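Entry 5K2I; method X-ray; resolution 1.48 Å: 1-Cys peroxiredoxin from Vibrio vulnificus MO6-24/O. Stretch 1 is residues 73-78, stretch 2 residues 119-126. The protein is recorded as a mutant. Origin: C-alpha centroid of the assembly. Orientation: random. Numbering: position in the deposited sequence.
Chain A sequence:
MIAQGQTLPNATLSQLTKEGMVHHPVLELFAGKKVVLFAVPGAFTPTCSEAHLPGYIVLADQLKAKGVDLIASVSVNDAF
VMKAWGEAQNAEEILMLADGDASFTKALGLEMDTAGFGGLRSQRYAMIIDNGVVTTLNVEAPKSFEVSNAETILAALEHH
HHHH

Stretch 1 (73-78) SVSVND
Stretch 2 119-126: GLRSQRYA

No direct hydrogen bond joins these two stretches, although both are extended; a water molecule does the joining. Water 1 O accepts from Val76 N and from Ser122 N, at 2.9 Å each, bridging two amides that both need an acceptor.

The touching parts run nearly antiparallel, their end-to-end directions 162° apart, with Val76 CA 5.3 Å from Arg121 CA as the register. Residues 73-75 are strand, with phi/psi -108/127, -123/150 and -156/157; Val76 leaves it at -80/84, and Asn77 follows at -150/163. A weak hydrogen bond runs from Asn77 N to Ser75 O (2.9 Å), and Ser75 OG (chi1 t) donates to Asn77 OD1 at 2.7 Å. Stretch 2 begins at Gly119, with phi/psi 66/-148, a positive phi that favours glycine. Strand 120-122 follows (-76/126, -131/-175, -94/146), then a loop through Gln123 (-66/161) and Arg124 (-79/127) to the strand beginning at Tyr125 (-156/167). Ser122 (chi1 t) donates from OG to Gln123 O, 2.7 Å, satisfying its hydroxyl locally.

Val76 is the centre of the packing. Its CB points toward stretch 2, and with chi1 t its CG1 lies 3.5 Å from Leu120 O and its CG2 3.7 Å from Ser122 N. A compact branched residue can thus cover the backbone of Leu120 with one methyl and of Ser122 with the other without demanding a polar partner.

Arg121 leaves its backbone sideways, but chi1 m, chi2 m, chi3 t and chi4 98° bring its chain back: CD is 3.6 Å from Val76 O, which lies over one guanidinium face. Its NH1, hydrogen-bonded elsewhere in the structure, stands 4.1 Å from Asn77 ND2 (Asn77 chi1 m, chi2 102°), a contact without a bond, both nitrogens being donors.

At the other contact, the CA-to-CB bond of Val74 (chi1 p) points toward stretch 2. Tyr125 (chi1 p, chi2 79°) is long enough to reach it, placing OH 3.7 Å from Val74 CG1, which meets the ring obliquely in a buried, largely apolar contact.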

# COMPACT_ATOMS: atom_id res chain seq x y z
N SER A 73 7.87 -18.48 -1.48
CA SER A 73 7.64 -17.24 -0.76
C SER A 73 8.89 -16.91 0.05
O SER A 73 9.36 -17.76 0.81
CB SER A 73 6.42 -17.39 0.15
OG SER A 73 6.29 -16.31 1.04
N VAL A 74 9.43 -15.71 -0.12
CA VAL A 74 10.56 -15.27 0.69
C VAL A 74 10.24 -13.97 1.44
O VAL A 74 9.43 -13.14 0.99
CB VAL A 74 11.84 -15.09 -0.18
CG1 VAL A 74 11.67 -13.97 -1.22
CG2 VAL A 74 13.08 -14.86 0.68
N SER A 75 10.85 -13.82 2.61
CA SER A 75 10.71 -12.62 3.41
C SER A 75 11.93 -12.49 4.32
O SER A 75 12.60 -13.49 4.62
CB SER A 75 9.42 -12.66 4.24
OG SER A 75 9.21 -11.41 4.89
N VAL A 76 12.20 -11.27 4.76
CA VAL A 76 13.17 -11.04 5.82
C VAL A 76 12.45 -11.34 7.13
O VAL A 76 11.87 -10.46 7.79
CB VAL A 76 13.75 -9.61 5.80
CG1 VAL A 76 14.80 -9.47 6.89
CG2 VAL A 76 14.36 -9.33 4.43
N ASN A 77 12.45 -12.64 7.44
CA ASN A 77 11.91 -13.24 8.65
C ASN A 77 12.74 -14.47 8.91
O ASN A 77 13.40 -14.97 7.99
CB ASN A 77 10.44 -13.67 8.51
CG ASN A 77 9.47 -12.50 8.54
OD1 ASN A 77 8.98 -12.06 7.50
ND2 ASN A 77 9.16 -12.01 9.74
N ASP A 78 12.69 -15.00 10.12
CA ASP A 78 13.36 -16.27 10.39
C ASP A 78 12.49 -17.45 9.97
O ASP A 78 11.29 -17.30 9.70
CB ASP A 78 13.72 -16.39 11.86
CG ASP A 78 12.50 -16.37 12.73
OD1 ASP A 78 11.86 -17.45 12.84
OD2 ASP A 78 12.18 -15.29 13.28
N GLY A 119 12.69 -2.84 11.16
CA GLY A 119 14.04 -2.71 10.64
C GLY A 119 14.10 -2.92 9.14
O GLY A 119 13.16 -2.61 8.40
N LEU A 120 15.23 -3.46 8.67
CA LEU A 120 15.41 -3.67 7.24
C LEU A 120 14.60 -4.88 6.77
O LEU A 120 14.74 -5.97 7.33
CB LEU A 120 16.89 -3.85 6.92
CG LEU A 120 17.30 -3.59 5.47
CD1 LEU A 120 17.22 -2.10 5.14
CD2 LEU A 120 18.71 -4.13 5.23
N ARG A 121 13.76 -4.67 5.76
CA ARG A 121 12.93 -5.75 5.21
C ARG A 121 13.06 -5.77 3.69
O ARG A 121 13.83 -5.00 3.12
CB ARG A 121 11.47 -5.54 5.61
CG ARG A 121 11.23 -5.52 7.12
CD ARG A 121 11.54 -6.89 7.74
NE ARG A 121 11.16 -6.96 9.15
CZ ARG A 121 10.03 -7.50 9.61
NH1 ARG A 121 9.13 -8.00 8.76
NH2 ARG A 121 9.80 -7.54 10.92
N SER A 122 12.29 -6.63 3.03
CA SER A 122 12.28 -6.69 1.58
C SER A 122 11.18 -5.82 1.00
O SER A 122 10.10 -5.70 1.57
CB SER A 122 12.06 -8.12 1.10
OG SER A 122 12.13 -8.21 -0.31
N GLN A 123 11.45 -5.24 -0.16
CA GLN A 123 10.39 -4.70 -1.02
C GLN A 123 9.53 -5.85 -1.51
O GLN A 123 9.98 -7.01 -1.53
CB GLN A 123 10.99 -3.93 -2.20
CG GLN A 123 11.76 -2.68 -1.77
CD GLN A 123 12.51 -2.05 -2.94
OE1 GLN A 123 13.71 -1.77 -2.85
NE2 GLN A 123 11.81 -1.83 -4.04
N ARG A 124 8.33 -5.52 -1.97
CA ARG A 124 7.48 -6.48 -2.67
C ARG A 124 7.93 -6.65 -4.10
O ARG A 124 8.08 -5.67 -4.82
CB ARG A 124 6.02 -6.02 -2.65
CG ARG A 124 5.42 -5.98 -1.26
CD ARG A 124 3.94 -5.60 -1.29
NE ARG A 124 3.41 -5.47 0.06
CZ ARG A 124 3.47 -4.34 0.77
NH1 ARG A 124 4.04 -3.26 0.24
NH2 ARG A 124 2.98 -4.29 2.00
N TYR A 125 8.16 -7.89 -4.52
CA TYR A 125 8.49 -8.17 -5.90
C TYR A 125 8.12 -9.61 -6.23
O TYR A 125 7.88 -10.43 -5.33
CB TYR A 125 10.00 -7.93 -6.18
CG TYR A 125 10.94 -8.87 -5.43
CD1 TYR A 125 11.15 -10.17 -5.87
CD2 TYR A 125 11.58 -8.46 -4.26
CE1 TYR A 125 11.98 -11.04 -5.18
CE2 TYR A 125 12.43 -9.32 -3.57
CZ TYR A 125 12.61 -10.61 -4.03
OH TYR A 125 13.43 -11.46 -3.33
N ALA A 126 8.11 -9.93 -7.51
CA ALA A 126 7.94 -11.31 -7.94
C ALA A 126 8.83 -11.56 -9.14
O ALA A 126 9.05 -10.67 -9.97
CB ALA A 126 6.48 -11.61 -8.27
O HOH W 1 10.79 -8.83 4.20